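Local coordinates for protein QdtA (Thermoanaerobacterium thermosaccharolyticum, PDB 4ZU5) that is a small cupin-fold protein of the WxcM-like family with a pocket that holds thymidine, at residues I69-P74 with K78-N83. Residues are numbered along the deposited sequence; the frame is centred on the assembly and turned at random.
Sequences IRLKIP and KIIELN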
loop_
_atom_site.group_PDB
_atom_site.type_symbol
_atom_site.label_atom_id
_atom_site.label_comp_id
_atom_site.label_asym_id
_atom_site.label_seq_id
_atom_site.Cartn_x
_atom_site.Cartn_y
_atom_site.Cartn_z
ATOM N N ILE A 69 -0.951 -16.730 5.731
ATOM C CA ILE A 69 0.060 -16.272 6.640
ATOM C C ILE A 69 0.103 -17.260 7.784
ATOM O O ILE A 69 -0.905 -17.455 8.474
ATOM C CB ILE A 69 -0.254 -14.903 7.291
ATOM C CG1 ILE A 69 -0.728 -13.872 6.289
ATOM C CG2 ILE A 69 0.945 -14.443 8.087
ATOM C CD1 ILE A 69 0.138 -13.737 5.064
ATOM N N ARG A 70 1.255 -17.886 7.953
ATOM C CA ARG A 70 1.474 -18.780 9.098
ATOM C C ARG A 70 2.102 -17.952 10.202
ATOM O O ARG A 70 3.195 -17.438 10.047
ATOM C CB ARG A 70 2.383 -19.955 8.704
ATOM C CG ARG A 70 2.896 -20.828 9.847
ATOM C CD ARG A 70 3.794 -22.000 9.370
ATOM N NE ARG A 70 3.132 -22.861 8.390
ATOM C CZ ARG A 70 3.417 -22.914 7.093
ATOM N NH1 ARG A 70 4.368 -22.173 6.550
ATOM N NH2 ARG A 70 2.697 -23.678 6.309
ATOM N N LEU A 71 1.385 -17.822 11.317
ATOM C CA LEU A 71 1.825 -17.089 12.467
ATOM C C LEU A 71 2.174 -18.085 13.556
ATOM O O LEU A 71 1.416 -19.021 13.830
ATOM C CB LEU A 71 0.715 -16.184 13.010
ATOM C CG LEU A 71 0.102 -15.290 11.934
ATOM C CD1 LEU A 71 -1.271 -14.782 12.360
ATOM C CD2 LEU A 71 1.060 -14.162 11.691
ATOM N N LYS A 72 3.282 -17.832 14.229
ATOM C CA LYS A 72 3.586 -18.661 15.366
ATOM C C LYS A 72 4.357 -17.997 16.480
ATOM O O LYS A 72 5.172 -17.100 16.286
ATOM C CB LYS A 72 4.245 -19.946 14.864
ATOM C CG LYS A 72 5.688 -20.175 15.214
ATOM C CD LYS A 72 6.256 -21.083 14.136
ATOM C CE LYS A 72 6.432 -22.515 14.622
ATOM N NZ LYS A 72 7.102 -23.231 13.503
ATOM N N ILE A 73 4.049 -18.445 17.689
ATOM C CA ILE A 73 4.795 -18.110 18.855
ATOM C C ILE A 73 5.001 -19.475 19.523
ATOM O O ILE A 73 4.415 -20.477 19.104
ATOM C CB ILE A 73 3.995 -17.159 19.781
ATOM C CG1 ILE A 73 2.675 -17.780 20.272
ATOM C CG2 ILE A 73 3.630 -15.903 19.013
ATOM C CD1 ILE A 73 1.868 -16.896 21.221
ATOM N N PRO A 74 5.732 -19.488 20.624
ATOM C CA PRO A 74 5.985 -20.793 21.221
ATOM C C PRO A 74 4.682 -21.510 21.569
ATOM O O PRO A 74 3.749 -20.913 22.121
ATOM C CB PRO A 74 6.819 -20.442 22.451
ATOM C CG PRO A 74 7.548 -19.213 22.023
ATOM C CD PRO A 74 6.495 -18.427 21.292
ATOM N N LYS A 78 -1.119 -20.525 14.003
ATOM C CA LYS A 78 -2.363 -20.354 13.266
ATOM C C LYS A 78 -2.029 -19.988 11.870
ATOM O O LYS A 78 -1.074 -19.270 11.574
ATOM C CB LYS A 78 -3.249 -19.176 13.713
ATOM C CG LYS A 78 -3.534 -19.049 15.184
ATOM C CD LYS A 78 -4.378 -20.183 15.736
ATOM C CE LYS A 78 -4.209 -20.207 17.252
ATOM N NZ LYS A 78 -5.114 -21.187 17.898
ATOM N N ILE A 79 -2.939 -20.342 11.005
ATOM C CA ILE A 79 -2.749 -19.907 9.655
ATOM C C ILE A 79 -3.968 -19.082 9.258
ATOM O O ILE A 79 -5.116 -19.462 9.455
ATOM C CB ILE A 79 -2.245 -21.054 8.733
ATOM C CG1 ILE A 79 -3.234 -21.365 7.666
ATOM C CG2 ILE A 79 -1.707 -22.279 9.444
ATOM C CD1 ILE A 79 -2.884 -20.484 6.495
ATOM N N ILE A 80 -3.726 -17.871 8.798
ATOM C CA ILE A 80 -4.777 -16.960 8.418
ATOM C C ILE A 80 -4.699 -16.728 6.917
ATOM O O ILE A 80 -3.614 -16.399 6.410
ATOM C CB ILE A 80 -4.493 -15.584 9.047
ATOM C CG1 ILE A 80 -4.308 -15.716 10.561
ATOM C CG2 ILE A 80 -5.615 -14.630 8.690
ATOM C CD1 ILE A 80 -5.610 -15.947 11.266
ATOM N N GLU A 81 -5.825 -16.880 6.232
ATOM C CA GLU A 81 -5.902 -16.542 4.824
ATOM C C GLU A 81 -6.415 -15.140 4.616
ATOM O O GLU A 81 -7.481 -14.761 5.103
ATOM C CB GLU A 81 -6.791 -17.516 4.059
ATOM C CG GLU A 81 -6.729 -17.279 2.573
ATOM C CD GLU A 81 -7.573 -18.261 1.801
ATOM O OE1 GLU A 81 -7.434 -19.462 2.042
ATOM O OE2 GLU A 81 -8.349 -17.816 0.969
ATOM N N LEU A 82 -5.622 -14.361 3.903
ATOM C CA LEU A 82 -5.985 -13.008 3.571
ATOM C C LEU A 82 -6.407 -12.952 2.123
ATOM O O LEU A 82 -5.665 -13.425 1.254
ATOM C CB LEU A 82 -4.787 -12.068 3.764
ATOM C CG LEU A 82 -4.239 -11.965 5.180
ATOM C CD1 LEU A 82 -3.018 -11.078 5.239
ATOM C CD2 LEU A 82 -5.337 -11.384 6.082
ATOM N N ASN A 83 -7.580 -12.370 1.905
ATOM C CA ASN A 83 -8.231 -12.386 0.605
ATOM C C ASN A 83 -9.242 -11.304 0.447
ATOM O O ASN A 83 -9.996 -11.323 -0.516
ATOM C CB ASN A 83 -8.945 -13.726 0.433
ATOM C CG ASN A 83 -9.932 -13.993 1.550
ATOM O OD1 ASN A 83 -10.502 -13.072 2.155
ATOM N ND2 ASN A 83 -10.124 -15.265 1.849
#
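Lys78 pairs with Leu71 through two backbone hydrogen bonds: its N gives to Leu71 O at 3.0 Å, and its O takes the N-H of Leu71 at 2.9 Å in a nearly straight bond (172° at the hydrogen). Lysine suits this border position: its aliphatic stem starts on the same face as Leu71 and touches Leu2, while the charged end leads away from strand 69-73 and forms a salt bridge with Glu76. Ile79 faces the other way, opposite Arg70 in a non-hydrogen-bonded pair where the CA atoms close to 4.4 Å. Here Ile79 CA lies 3.3 Å from Ile69 O, a CA-H...O contact; branching at CB favours the extended backbone, and the side chain also touches Phe100, while NH1 of Arg70 forms a salt bridge with Glu98 of the neighbouring strand 96-100. Ile80 points to the same face as Leu71, and Ile80 N and O are hydrogen-bonded to Ile69 O and N, both donors tilted about 20° from the carbonyl planes. Chi1 of -54° sets Ile80 CG1 beside its own backbone N, and from there it meets Leu71 CD1 at 3.7 Å, diagonally across the two strands. Two residues on, Leu82 repeats the diagonal, laying its CD1 methyl 3.8 Å from Ile69 CG1. Both are buried, as befits wholly apolar side chains: Ile69 also packs on Met99, and Leu82 on Leu60 and Cys62 of strand 58-64, in the other five-stranded sheet. The two strands form an antiparallel beta hairpin at one margin of a sheet, the face of Ile69, Leu71, partly exposed Ile80 and Leu82 turned toward the other sheet, as in the beta sandwich of cupins.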